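Long-range contacts in acyl-CoA thioesterase (Alicyclobacillus acidocaldarius subsp. acidocaldarius, PDB 3RQB), which probably hydrolyses the thioester bond of acyl-CoA molecules, having two hotdog-fold halves in one chain, although its function has not been established: residues G38-I43 with L188-V193; A184-C189 with F211-L216; A31-M36 with M147-V152; V193-V198 with F244-E249. One frame throughout, in Å; residues are numbered along the deposited sequence.

In the fold
The chain is a double hotdog, and interactions 1 and 3 join its N-terminal half to its C-terminal half, while interactions 2 and 4 lie within the C-terminal one. Interaction 1 is about 10 Å between centres from interaction 2, with which it shares Leu188 and Cys189, and about 8 Å from interaction 3, where Tyr33 O probably accepts a hydrogen bond from Phe40 N. Val193 carries the chain on from interaction 1 to interaction 4, about 12 Å away. Interactions 3 and 4 lie farthest apart, about 18 Å. Interactions 2 and 4 also touch the second subunit. By analogy with TesB-type thioesterases, Asp190 of interaction 1, beside Gln263, probably marks the active site.

Interaction 1. Residues G38-I43 with L188-V193; sequences GPFGGI and LCDTFV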
loop_
_atom_site.group_PDB
_atom_site.type_symbol
_atom_site.label_atom_id
_atom_site.label_comp_id
_atom_site.label_asym_id
_atom_site.label_seq_id
_atom_site.Cartn_x
_atom_site.Cartn_y
_atom_site.Cartn_z
ATOM N N GLY B 38 6.010 11.587 -18.500
ATOM C CA GLY B 38 6.873 11.238 -17.391
ATOM C C GLY B 38 7.352 9.799 -17.384
ATOM O O GLY B 38 6.869 8.963 -18.142
ATOM N N PRO B 39 8.335 9.517 -16.522
ATOM C CA PRO B 39 9.147 8.298 -16.491
ATOM C C PRO B 39 8.387 7.083 -15.986
ATOM O O PRO B 39 7.381 7.214 -15.288
ATOM C CB PRO B 39 10.255 8.644 -15.493
ATOM C CG PRO B 39 10.108 10.128 -15.213
ATOM C CD PRO B 39 8.684 10.426 -15.423
ATOM N N PHE B 40 8.891 5.908 -16.347
ATOM C CA PHE B 40 8.330 4.648 -15.897
ATOM C C PHE B 40 8.318 4.611 -14.375
ATOM O O PHE B 40 9.345 4.833 -13.728
ATOM C CB PHE B 40 9.155 3.491 -16.462
ATOM C CG PHE B 40 8.835 2.164 -15.852
ATOM C CD1 PHE B 40 7.539 1.677 -15.859
ATOM C CD2 PHE B 40 9.834 1.390 -15.288
ATOM C CE1 PHE B 40 7.245 0.445 -15.303
ATOM C CE2 PHE B 40 9.550 0.158 -14.731
ATOM C CZ PHE B 40 8.255 -0.317 -14.740
ATOM N N GLY B 41 7.152 4.330 -13.808
ATOM C CA GLY B 41 6.980 4.411 -12.373
ATOM C C GLY B 41 7.919 3.518 -11.599
ATOM O O GLY B 41 8.388 3.880 -10.524
ATOM N N GLY B 42 8.190 2.339 -12.143
ATOM C CA GLY B 42 8.972 1.344 -11.438
ATOM C C GLY B 42 10.408 1.788 -11.288
ATOM O O GLY B 42 11.091 1.432 -10.322
ATOM N N ILE B 43 10.880 2.571 -12.252
ATOM C CA ILE B 43 12.250 3.041 -12.185
ATOM C C ILE B 43 12.365 4.171 -11.185
ATOM O O ILE B 43 13.360 4.282 -10.463
ATOM C CB ILE B 43 12.761 3.520 -13.533
ATOM C CG1 ILE B 43 14.249 3.215 -13.618
ATOM C CG2 ILE B 43 12.483 5.010 -13.714
ATOM C CD1 ILE B 43 14.601 1.880 -12.990
ATOM N N LEU B 188 9.947 -4.219 -11.078
ATOM C CA LEU B 188 9.243 -5.259 -11.814
ATOM C C LEU B 188 7.763 -5.285 -11.509
ATOM O O LEU B 188 7.007 -5.937 -12.213
ATOM C CB LEU B 188 9.860 -6.628 -11.558
ATOM C CG LEU B 188 11.096 -6.864 -12.429
ATOM C CD1 LEU B 188 11.915 -8.020 -11.897
ATOM C CD2 LEU B 188 10.704 -7.113 -13.877
ATOM N N CYS B 189 7.356 -4.576 -10.460
ATOM C CA CYS B 189 5.951 -4.541 -10.054
ATOM C C CYS B 189 5.142 -3.486 -10.788
ATOM O O CYS B 189 3.912 -3.481 -10.710
ATOM C CB CYS B 189 5.823 -4.312 -8.556
ATOM S SG CYS B 189 6.762 -5.480 -7.546
ATOM N N ASP B 190 5.828 -2.560 -11.446
ATOM C CA ASP B 190 5.157 -1.652 -12.365
ATOM C C ASP B 190 5.234 -2.127 -13.814
ATOM O O ASP B 190 4.847 -1.399 -14.727
ATOM C CB ASP B 190 5.617 -0.200 -12.227
ATOM C CG ASP B 190 4.656 0.766 -12.908
ATOM O OD1 ASP B 190 3.445 0.456 -12.906
ATOM O OD2 ASP B 190 5.090 1.808 -13.457
ATOM N N THR B 191 5.760 -3.327 -14.039
ATOM C CA THR B 191 5.906 -3.812 -15.413
ATOM C C THR B 191 4.596 -4.373 -15.991
ATOM O O THR B 191 4.544 -4.790 -17.149
ATOM C CB THR B 191 7.022 -4.870 -15.538
ATOM O OG1 THR B 191 6.662 -6.047 -14.809
ATOM C CG2 THR B 191 8.321 -4.332 -14.992
ATOM N N PHE B 192 3.538 -4.367 -15.187
ATOM C CA PHE B 192 2.234 -4.836 -15.649
ATOM C C PHE B 192 1.491 -3.827 -16.509
ATOM O O PHE B 192 1.380 -2.647 -16.165
ATOM C CB PHE B 192 1.347 -5.220 -14.469
ATOM C CG PHE B 192 1.868 -6.380 -13.681
ATOM C CD1 PHE B 192 1.989 -7.628 -14.266
ATOM C CD2 PHE B 192 2.232 -6.226 -12.356
ATOM C CE1 PHE B 192 2.472 -8.706 -13.542
ATOM C CE2 PHE B 192 2.718 -7.294 -11.633
ATOM C CZ PHE B 192 2.836 -8.538 -12.227
ATOM N N VAL B 193 0.966 -4.317 -17.622
ATOM C CA VAL B 193 0.053 -3.543 -18.431
ATOM C C VAL B 193 -1.057 -3.029 -17.526
ATOM O O VAL B 193 -1.500 -3.743 -16.631
ATOM C CB VAL B 193 -0.536 -4.422 -19.523
ATOM C CG1 VAL B 193 -1.903 -3.916 -19.951
ATOM C CG2 VAL B 193 0.426 -4.485 -20.696
#
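The CA atoms come closest at Gly42 and Asp190, 4.9 Å apart, where helix 41-53 starts beside the loop before helix 195-200. This buried seam joins the two halves of a double hotdog fold. Asp190, its CG anti to the backbone N (chi1 -164°), turns its carboxylate onto the helix start: OD2 lies 3.3 Å from Gly41 N and 3.4 Å from Gly42 N. That position at a helix N terminus would probably stabilise the charged form. A beta carbon on Gly41 would collide with Asp190 OD2; one on Gly42 would press on Asp190 CB and run into the Phe40 ring. Phe40, the N-cap residue, slides past the carboxylate in the opposite direction, ring and carboxylate planes 5° apart. The ring meets the loop with its edge, CE1 lying 3.1 Å from Asp190 O, while one face carries Gly42 N over its centre. Trp146 stacks on Phe40. Gln263 of strand 257-267 touches Asp190, a pairing consistent with the Asp and Gln of the TesB-type active site. Thr191 ties the loop: OG1 donates to Leu188 O at 2.6 Å, from above the carbonyl plane, while CG2 lies 4.0 Å from Phe40 CZ.

Interaction 2. Residues A184-C189 with F211-L216; sequences ALAALC and FTVYFL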
loop_
_atom_site.group_PDB
_atom_site.type_symbol
_atom_site.label_atom_id
_atom_site.label_comp_id
_atom_site.label_asym_id
_atom_site.label_seq_id
_atom_site.Cartn_x
_atom_site.Cartn_y
_atom_site.Cartn_z
ATOM N N ALA B 184 15.327 -3.576 -8.103
ATOM C CA ALA B 184 14.968 -4.149 -9.396
ATOM C C ALA B 184 13.610 -4.805 -9.270
ATOM O O ALA B 184 12.778 -4.787 -10.196
ATOM C CB ALA B 184 16.001 -5.172 -9.812
ATOM N N LEU B 185 13.404 -5.385 -8.096
ATOM C CA LEU B 185 12.190 -6.104 -7.780
ATOM C C LEU B 185 11.004 -5.150 -7.667
ATOM O O LEU B 185 9.955 -5.393 -8.250
ATOM C CB LEU B 185 12.401 -6.882 -6.489
ATOM C CG LEU B 185 11.192 -7.683 -6.018
ATOM C CD1 LEU B 185 10.548 -8.430 -7.183
ATOM C CD2 LEU B 185 11.586 -8.638 -4.901
ATOM N N ALA B 186 11.174 -4.060 -6.930
ATOM C CA ALA B 186 10.174 -3.003 -6.905
ATOM C C ALA B 186 9.782 -2.616 -8.339
ATOM O O ALA B 186 8.594 -2.525 -8.684
ATOM C CB ALA B 186 10.721 -1.781 -6.163
ATOM N N ALA B 187 10.784 -2.394 -9.181
ATOM C CA ALA B 187 10.505 -1.924 -10.533
ATOM C C ALA B 187 9.661 -2.939 -11.283
ATOM O O ALA B 187 8.748 -2.567 -12.015
ATOM C CB ALA B 187 11.789 -1.601 -11.288
ATOM N N LEU B 188 9.947 -4.219 -11.078
ATOM C CA LEU B 188 9.243 -5.259 -11.814
ATOM C C LEU B 188 7.763 -5.285 -11.509
ATOM O O LEU B 188 7.007 -5.937 -12.213
ATOM C CB LEU B 188 9.860 -6.628 -11.558
ATOM C CG LEU B 188 11.096 -6.864 -12.429
ATOM C CD1 LEU B 188 11.915 -8.020 -11.897
ATOM C CD2 LEU B 188 10.704 -7.113 -13.877
ATOM N N CYS B 189 7.356 -4.576 -10.460
ATOM C CA CYS B 189 5.951 -4.541 -10.054
ATOM C C CYS B 189 5.142 -3.486 -10.788
ATOM O O CYS B 189 3.912 -3.481 -10.710
ATOM C CB CYS B 189 5.823 -4.312 -8.556
ATOM S SG CYS B 189 6.762 -5.480 -7.546
ATOM N N PHE B 211 1.985 3.905 -5.292
ATOM C CA PHE B 211 2.436 2.554 -5.529
ATOM C C PHE B 211 3.032 2.031 -4.222
ATOM O O PHE B 211 3.891 2.686 -3.630
ATOM C CB PHE B 211 3.465 2.627 -6.655
ATOM C CG PHE B 211 4.202 1.344 -6.928
ATOM C CD1 PHE B 211 3.625 0.334 -7.687
ATOM C CD2 PHE B 211 5.504 1.172 -6.475
ATOM C CE1 PHE B 211 4.321 -0.841 -7.958
ATOM C CE2 PHE B 211 6.203 0.004 -6.742
ATOM C CZ PHE B 211 5.611 -1.004 -7.487
ATOM N N THR B 212 2.565 0.870 -3.760
ATOM C CA THR B 212 3.125 0.255 -2.553
ATOM C C THR B 212 3.664 -1.142 -2.855
ATOM O O THR B 212 3.116 -1.855 -3.696
ATOM C CB THR B 212 2.105 0.172 -1.382
ATOM O OG1 THR B 212 1.828 1.485 -0.884
ATOM C CG2 THR B 212 2.667 -0.638 -0.242
ATOM N N VAL B 213 4.760 -1.510 -2.193
ATOM C CA VAL B 213 5.315 -2.862 -2.309
ATOM C C VAL B 213 5.869 -3.427 -0.990
ATOM O O VAL B 213 6.659 -2.790 -0.286
ATOM C CB VAL B 213 6.418 -2.943 -3.380
ATOM C CG1 VAL B 213 7.564 -2.022 -3.018
ATOM C CG2 VAL B 213 6.917 -4.374 -3.516
ATOM N N TYR B 214 5.466 -4.648 -0.678
ATOM C CA TYR B 214 5.966 -5.324 0.504
ATOM C C TYR B 214 6.897 -6.431 0.034
ATOM O O TYR B 214 6.521 -7.214 -0.852
ATOM C CB TYR B 214 4.794 -5.940 1.268
ATOM C CG TYR B 214 3.787 -4.942 1.798
ATOM C CD1 TYR B 214 4.072 -3.580 1.831
ATOM C CD2 TYR B 214 2.564 -5.369 2.288
ATOM C CE1 TYR B 214 3.160 -2.673 2.336
ATOM C CE2 TYR B 214 1.643 -4.471 2.792
ATOM C CZ TYR B 214 1.943 -3.126 2.816
ATOM O OH TYR B 214 1.023 -2.239 3.325
ATOM N N PHE B 215 8.107 -6.517 0.587
ATOM C CA PHE B 215 8.951 -7.648 0.212
ATOM C C PHE B 215 8.775 -8.759 1.233
ATOM O O PHE B 215 9.384 -8.714 2.295
ATOM C CB PHE B 215 10.427 -7.250 0.250
ATOM C CG PHE B 215 10.756 -6.031 -0.551
ATOM C CD1 PHE B 215 11.197 -6.146 -1.858
ATOM C CD2 PHE B 215 10.653 -4.769 0.011
ATOM C CE1 PHE B 215 11.510 -5.024 -2.606
ATOM C CE2 PHE B 215 10.964 -3.642 -0.727
ATOM C CZ PHE B 215 11.394 -3.771 -2.040
ATOM N N LEU B 216 8.065 -9.819 0.859
ATOM C CA LEU B 216 7.721 -10.877 1.808
ATOM C C LEU B 216 8.868 -11.861 1.994
ATOM O O LEU B 216 9.097 -12.386 3.093
ATOM C CB LEU B 216 6.424 -11.581 1.389
ATOM C CG LEU B 216 5.240 -10.610 1.390
ATOM C CD1 LEU B 216 4.169 -11.019 0.387
ATOM C CD2 LEU B 216 4.669 -10.463 2.799
#
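Two phenylalanine rings of segment 211-216 meet segment 184-189 with their edges. At the rim of Phe211, in the ring plane, lies Cys189 CB, 3.5 Å from Phe211 CZ; Ala186 O approaches the same CZ obliquely at 3.6 Å. At the rim of Phe215, again in plane, lies Leu185 CD2, 4.0 Å from Phe215 CD1, with His182 making an edge-to-face pair with this ring. The torsions send the rings different ways: CG of Phe211 is anti to the backbone N (chi1 172°), whereas CG of Phe215 is anti to the carbonyl carbon, and this ring and Leu185 run past each other in opposite senses. Between them Val213 fills the middle, its CG2 lying 4.2 Å from Cys189 SG and its CG1 4.5 Å from Ala186 CB. The small Ala186 comes nearest Val213 along the backbones, and the axes of the two short segments pass 9.4 Å apart, their directions differing by 130°. An alanine in place of Phe211 would probably leave Cys189 CB and Ala186 O without their aromatic neighbour and loosen the packing under the end of the helix. On the other side of the strand, Tyr214 OH hydrogen-bonds Thr262 OG1 of the second subunit, while strands 61-69 and 257-267 flank it within the chain. A helix cradled by the inner face of a curved antiparallel sheet is the defining arrangement of the hotdog fold.

Interaction 3. Residues A31-M36 with M147-V152; sequences AEYYNM and MQWYHV
Residues 147-149 end a 3-10 segment that leads into strand 150-156, and Met147, a selenomethionine, brings its CA to 8.0 Å from that of Tyr33, the nearest pair of CA atoms. Gln148 follows with CG between its backbone N and carbonyl carbon (chi1 77°), which lays that atom over one face of the Trp149 indole, 3.5 Å above the plane. Trp149 carries most of the contact. Its opposite face takes the ring of Tyr33 in an offset stack on the five-membered ring, centroids 4.1 Å apart and planes inclined by 21°, with CD1 of Trp149 over the centre of the Tyr33 ring. At its edge, Trp149 NE1 donates to Glu32 O at 3.0 Å; the bond is moderately straight (149°) and the acceptor lies close to the indole plane, yet the donor stands well above the plane of the carbonyl. Alongside, Trp149 CZ2 touches Glu32 CB at 3.9 Å. The indole is thus held between Gln148 and Tyr33, and the bond to Glu32 O limits its rotation. Tyr150 closes the row from another direction, crossing Tyr33 at about a right angle, its OH at the edge of that ring, 4.0 Å from Tyr33 CE1. The cluster joins the loop before helix 41-53 to the outermost C-terminal strand in this chain: helix 11-15 packs on Tyr33 and Trp149, helix 182-188 receives Tyr150, and strand 168-174 pairs with strand 150-156.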
loop_
_atom_site.group_PDB
_atom_site.type_symbol
_atom_site.label_atom_id
_atom_site.label_comp_id
_atom_site.label_asym_id
_atom_site.label_seq_id
_atom_site.Cartn_x
_atom_site.Cartn_y
_atom_site.Cartn_z
ATOM N N ALA B 31 16.015 9.323 -20.152
ATOM C CA ALA B 31 14.983 9.422 -21.171
ATOM C C ALA B 31 14.651 8.046 -21.740
ATOM O O ALA B 31 13.578 7.847 -22.322
ATOM C CB ALA B 31 15.419 10.359 -22.263
ATOM N N GLU B 32 15.575 7.101 -21.567
ATOM C CA GLU B 32 15.395 5.739 -22.076
ATOM C C GLU B 32 14.358 4.940 -21.263
ATOM O O GLU B 32 13.826 3.933 -21.734
ATOM C CB GLU B 32 16.739 4.994 -22.154
ATOM C CG GLU B 32 17.799 5.642 -23.074
ATOM C CD GLU B 32 18.605 6.752 -22.395
ATOM O OE1 GLU B 32 19.415 7.426 -23.079
ATOM O OE2 GLU B 32 18.437 6.948 -21.174
ATOM N N TYR B 33 14.083 5.393 -20.043
ATOM C CA TYR B 33 13.025 4.808 -19.214
ATOM C C TYR B 33 11.681 5.527 -19.315
ATOM O O TYR B 33 10.757 5.254 -18.548
ATOM C CB TYR B 33 13.459 4.642 -17.758
ATOM C CG TYR B 33 14.137 3.314 -17.483
ATOM C CD1 TYR B 33 13.401 2.204 -17.078
ATOM C CD2 TYR B 33 15.517 3.169 -17.632
ATOM C CE1 TYR B 33 14.018 0.987 -16.821
ATOM C CE2 TYR B 33 16.148 1.959 -17.377
ATOM C CZ TYR B 33 15.396 0.871 -16.972
ATOM O OH TYR B 33 16.022 -0.332 -16.715
ATOM N N TYR B 34 11.593 6.484 -20.225
ATOM C CA TYR B 34 10.367 7.248 -20.367
ATOM C C TYR B 34 9.178 6.333 -20.636
ATOM O O TYR B 34 9.336 5.277 -21.252
ATOM C CB TYR B 34 10.481 8.259 -21.499
ATOM C CG TYR B 34 9.421 9.322 -21.394
ATOM C CD1 TYR B 34 9.519 10.322 -20.434
ATOM C CD2 TYR B 34 8.309 9.316 -22.230
ATOM C CE1 TYR B 34 8.557 11.293 -20.312
ATOM C CE2 TYR B 34 7.333 10.290 -22.117
ATOM C CZ TYR B 34 7.469 11.276 -21.154
ATOM O OH TYR B 34 6.520 12.259 -21.017
ATOM N N ASN B 35 8.001 6.735 -20.159
ATOM C CA ASN B 35 6.824 5.968 -20.433
ATOM C C ASN B 35 5.804 6.783 -21.218
ATOM O O ASN B 35 5.757 6.691 -22.441
ATOM C CB ASN B 35 6.217 5.531 -19.091
ATOM C CG ASN B 35 5.091 4.542 -19.255
ATOM O OD1 ASN B 35 5.258 3.488 -19.871
ATOM N ND2 ASN B 35 3.946 4.857 -18.680
HETATM N N MSE B 36 5.047 7.630 -20.533
HETATM C CA MSE B 36 4.247 8.660 -21.182
HETATM C C MSE B 36 4.147 9.723 -20.138
HETATM O O MSE B 36 4.106 9.395 -18.955
HETATM C CB MSE B 36 2.836 8.181 -21.505
HETATM C CG MSE B 36 2.736 6.745 -21.941
HETATM SE SE MSE B 36 1.177 6.394 -23.051
HETATM C CE MSE B 36 1.161 4.445 -22.884
HETATM N N MSE B 147 9.996 -0.427 -21.930
HETATM C CA MSE B 147 9.622 -1.816 -22.208
HETATM C C MSE B 147 10.807 -2.603 -22.764
HETATM O O MSE B 147 10.837 -3.838 -22.712
HETATM C CB MSE B 147 8.468 -1.895 -23.220
HETATM C CG MSE B 147 7.095 -1.447 -22.726
HETATM SE SE MSE B 147 5.680 -1.808 -24.046
HETATM C CE MSE B 147 5.571 -3.755 -23.857
ATOM N N GLN B 148 11.779 -1.882 -23.311
ATOM C CA GLN B 148 12.906 -2.510 -23.978
ATOM C C GLN B 148 13.862 -3.082 -22.953
ATOM O O GLN B 148 14.752 -3.871 -23.275
ATOM C CB GLN B 148 13.630 -1.497 -24.840
ATOM C CG GLN B 148 14.505 -0.548 -24.079
ATOM C CD GLN B 148 15.285 0.330 -25.025
ATOM O OE1 GLN B 148 15.543 -0.053 -26.167
ATOM N NE2 GLN B 148 15.652 1.520 -24.568
ATOM N N TRP B 149 13.651 -2.667 -21.713
ATOM C CA TRP B 149 14.510 -3.024 -20.592
ATOM C C TRP B 149 14.001 -4.251 -19.851
ATOM O O TRP B 149 14.520 -4.607 -18.786
ATOM C CB TRP B 149 14.636 -1.842 -19.629
ATOM C CG TRP B 149 15.178 -0.624 -20.289
ATOM C CD1 TRP B 149 14.603 0.618 -20.345
ATOM C CD2 TRP B 149 16.397 -0.537 -21.020
ATOM N NE1 TRP B 149 15.406 1.478 -21.058
ATOM C CE2 TRP B 149 16.512 0.794 -21.482
ATOM C CE3 TRP B 149 17.409 -1.453 -21.324
ATOM C CZ2 TRP B 149 17.604 1.228 -22.232
ATOM C CZ3 TRP B 149 18.488 -1.022 -22.067
ATOM C CH2 TRP B 149 18.578 0.308 -22.517
ATOM N N TYR B 150 12.948 -4.863 -20.381
ATOM C CA TYR B 150 12.384 -6.046 -19.748
ATOM C C TYR B 150 12.085 -7.129 -20.754
ATOM O O TYR B 150 11.720 -6.852 -21.903
ATOM C CB TYR B 150 11.140 -5.692 -18.923
ATOM C CG TYR B 150 11.483 -4.743 -17.806
ATOM C CD1 TYR B 150 11.917 -5.218 -16.573
ATOM C CD2 TYR B 150 11.430 -3.370 -18.002
ATOM C CE1 TYR B 150 12.264 -4.347 -15.555
ATOM C CE2 TYR B 150 11.772 -2.490 -16.995
ATOM C CZ TYR B 150 12.190 -2.979 -15.770
ATOM O OH TYR B 150 12.533 -2.091 -14.768
ATOM N N HIS B 151 12.268 -8.368 -20.314
ATOM C CA HIS B 151 11.880 -9.512 -21.112
ATOM C C HIS B 151 10.611 -10.104 -20.516
ATOM O O HIS B 151 10.636 -10.753 -19.471
ATOM C CB HIS B 151 12.999 -10.558 -21.140
ATOM C CG HIS B 151 12.723 -11.711 -22.056
ATOM N ND1 HIS B 151 11.921 -12.774 -21.697
ATOM C CD2 HIS B 151 13.142 -11.965 -23.321
ATOM C CE1 HIS B 151 11.857 -13.630 -22.702
ATOM N NE2 HIS B 151 12.591 -13.164 -23.698
ATOM N N VAL B 152 9.506 -9.914 -21.217
ATOM C CA VAL B 152 8.223 -10.398 -20.739
ATOM C C VAL B 152 7.666 -11.476 -21.658
ATOM O O VAL B 152 7.519 -11.276 -22.870
ATOM C CB VAL B 152 7.195 -9.258 -20.652
ATOM C CG1 VAL B 152 5.879 -9.774 -20.088
ATOM C CG2 VAL B 152 7.746 -8.112 -19.819
#

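Interaction 4. Residues V193-V198 with F244-E249; sequences VPRVYV and FDQIGE
Helix 195-200 packs against strand 243-251 of the C-terminal hotdog half, the touching parts running 148° apart, a helix-on-sheet contact in which Arg195 and Gln246 supply the polar link and Val196 and Phe244 the apolar one. Arg195, bent at chi2 and chi3, folds its aliphatic part against Gln246, CG to CG 3.5 Å, and turns its NE to Gln246 OE1, 3.2 Å away. That bond is fairly straight (154°), and OE1 lies in the guanidinium plane, but NE stands above the amide plane, the two groups being nearly perpendicular (79°). The same guanidinium reaches Val193 O through NH2 in a weak bond, and Ala166 O and Thr168 OG1 through NH1, so several acceptors restrain its rotation; Val198 CG2 covers one face. A leucine in place of Arg195 would lose these polar links and probably leave Gln246 and the backbone carbonyls poorly satisfied in a buried setting. Phe244, its CG between the backbone N and the carbonyl carbon, sets its ring against the first turn of the helix: Arg195 CB comes within 3.8 Å of CE2, and Val196, which also packs on Trp119 of the second subunit, lies over one ring face, with CG1 4.0 Å from Phe244 CE1.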
loop_
_atom_site.group_PDB
_atom_site.type_symbol
_atom_site.label_atom_id
_atom_site.label_comp_id
_atom_site.label_asym_id
_atom_site.label_seq_id
_atom_site.Cartn_x
_atom_site.Cartn_y
_atom_site.Cartn_z
ATOM N N VAL B 193 0.966 -4.317 -17.622
ATOM C CA VAL B 193 0.053 -3.543 -18.431
ATOM C C VAL B 193 -1.057 -3.029 -17.526
ATOM O O VAL B 193 -1.500 -3.743 -16.631
ATOM C CB VAL B 193 -0.536 -4.422 -19.523
ATOM C CG1 VAL B 193 -1.903 -3.916 -19.951
ATOM C CG2 VAL B 193 0.426 -4.485 -20.696
ATOM N N PRO B 194 -1.501 -1.779 -17.748
ATOM C CA PRO B 194 -2.493 -1.128 -16.886
ATOM C C PRO B 194 -3.786 -1.914 -16.882
ATOM O O PRO B 194 -4.316 -2.197 -17.963
ATOM C CB PRO B 194 -2.732 0.217 -17.587
ATOM C CG PRO B 194 -1.528 0.438 -18.403
ATOM C CD PRO B 194 -1.134 -0.923 -18.885
ATOM N N ARG B 195 -4.312 -2.219 -15.699
ATOM C CA ARG B 195 -5.450 -3.130 -15.607
ATOM C C ARG B 195 -6.550 -2.745 -16.617
ATOM O O ARG B 195 -7.064 -3.592 -17.359
ATOM C CB ARG B 195 -6.002 -3.169 -14.175
ATOM C CG ARG B 195 -5.056 -3.764 -13.119
ATOM C CD ARG B 195 -4.658 -5.199 -13.435
ATOM N NE ARG B 195 -3.468 -5.253 -14.285
ATOM C CZ ARG B 195 -3.204 -6.209 -15.173
ATOM N NH1 ARG B 195 -4.045 -7.209 -15.354
ATOM N NH2 ARG B 195 -2.094 -6.160 -15.890
ATOM N N VAL B 196 -6.870 -1.455 -16.670
ATOM C CA VAL B 196 -7.955 -0.957 -17.506
ATOM C C VAL B 196 -7.796 -1.303 -19.004
ATOM O O VAL B 196 -8.764 -1.693 -19.657
ATOM C CB VAL B 196 -8.171 0.559 -17.286
ATOM C CG1 VAL B 196 -7.047 1.349 -17.919
ATOM C CG2 VAL B 196 -9.515 1.007 -17.845
ATOM N N TYR B 197 -6.589 -1.171 -19.547
ATOM C CA TYR B 197 -6.343 -1.625 -20.914
ATOM C C TYR B 197 -6.809 -3.074 -21.060
ATOM O O TYR B 197 -7.522 -3.421 -22.002
ATOM C CB TYR B 197 -4.855 -1.564 -21.281
ATOM C CG TYR B 197 -4.228 -0.183 -21.317
ATOM C CD1 TYR B 197 -4.964 0.954 -21.017
ATOM C CD2 TYR B 197 -2.889 -0.020 -21.664
ATOM C CE1 TYR B 197 -4.378 2.221 -21.052
ATOM C CE2 TYR B 197 -2.297 1.238 -21.704
ATOM C CZ TYR B 197 -3.046 2.355 -21.397
ATOM O OH TYR B 197 -2.463 3.608 -21.430
ATOM N N VAL B 198 -6.392 -3.917 -20.121
ATOM C CA VAL B 198 -6.724 -5.330 -20.173
ATOM C C VAL B 198 -8.233 -5.523 -20.250
ATOM O O VAL B 198 -8.732 -6.419 -20.948
ATOM C CB VAL B 198 -6.212 -6.082 -18.934
ATOM C CG1 VAL B 198 -6.218 -7.571 -19.206
ATOM C CG2 VAL B 198 -4.812 -5.608 -18.539
ATOM N N PHE B 244 -8.840 3.629 -10.484
ATOM C CA PHE B 244 -8.857 2.189 -10.280
ATOM C C PHE B 244 -7.563 1.743 -9.607
ATOM O O PHE B 244 -6.626 2.533 -9.466
ATOM C CB PHE B 244 -9.016 1.461 -11.615
ATOM C CG PHE B 244 -7.772 1.470 -12.452
ATOM C CD1 PHE B 244 -7.561 2.472 -13.387
ATOM C CD2 PHE B 244 -6.803 0.477 -12.290
ATOM C CE1 PHE B 244 -6.408 2.482 -14.153
ATOM C CE2 PHE B 244 -5.647 0.474 -13.044
ATOM C CZ PHE B 244 -5.445 1.477 -13.979
ATOM N N ASP B 245 -7.490 0.452 -9.284
ATOM C CA ASP B 245 -6.411 -0.086 -8.467
ATOM C C ASP B 245 -5.829 -1.372 -9.044
ATOM O O ASP B 245 -6.478 -2.090 -9.803
ATOM C CB ASP B 245 -6.916 -0.368 -7.050
ATOM C CG ASP B 245 -7.569 -1.733 -6.929
ATOM O OD1 ASP B 245 -8.314 -2.127 -7.852
ATOM O OD2 ASP B 245 -7.319 -2.418 -5.918
ATOM N N GLN B 246 -4.600 -1.673 -8.656
ATOM C CA GLN B 246 -3.962 -2.880 -9.118
ATOM C C GLN B 246 -3.443 -3.593 -7.900
ATOM O O GLN B 246 -2.782 -2.989 -7.063
ATOM C CB GLN B 246 -2.807 -2.542 -10.060
ATOM C CG GLN B 246 -2.363 -3.702 -10.925
ATOM C CD GLN B 246 -1.360 -3.288 -11.979
ATOM O OE1 GLN B 246 -1.731 -2.817 -13.054
ATOM N NE2 GLN B 246 -0.074 -3.466 -11.680
ATOM N N ILE B 247 -3.774 -4.869 -7.788
ATOM C CA ILE B 247 -3.169 -5.722 -6.783
ATOM C C ILE B 247 -2.332 -6.766 -7.492
ATOM O O ILE B 247 -2.767 -7.348 -8.486
ATOM C CB ILE B 247 -4.222 -6.423 -5.936
ATOM C CG1 ILE B 247 -5.262 -5.412 -5.458
ATOM C CG2 ILE B 247 -3.568 -7.118 -4.760
ATOM C CD1 ILE B 247 -6.107 -5.909 -4.306
ATOM N N GLY B 248 -1.130 -7.012 -6.993
ATOM C CA GLY B 248 -0.280 -7.973 -7.659
ATOM C C GLY B 248 0.711 -8.695 -6.779
ATOM O O GLY B 248 1.092 -8.201 -5.718
ATOM N N GLU B 249 1.129 -9.871 -7.245
ATOM C CA GLU B 249 2.097 -10.711 -6.547
ATOM C C GLU B 249 3.211 -11.139 -7.484
ATOM O O GLU B 249 3.007 -11.248 -8.690
ATOM C CB GLU B 249 1.416 -11.962 -6.031
ATOM C CG GLU B 249 0.098 -11.674 -5.379
ATOM C CD GLU B 249 -0.890 -12.799 -5.567
ATOM O OE1 GLU B 249 -0.496 -13.864 -6.105
ATOM O OE2 GLU B 249 -2.065 -12.606 -5.182
#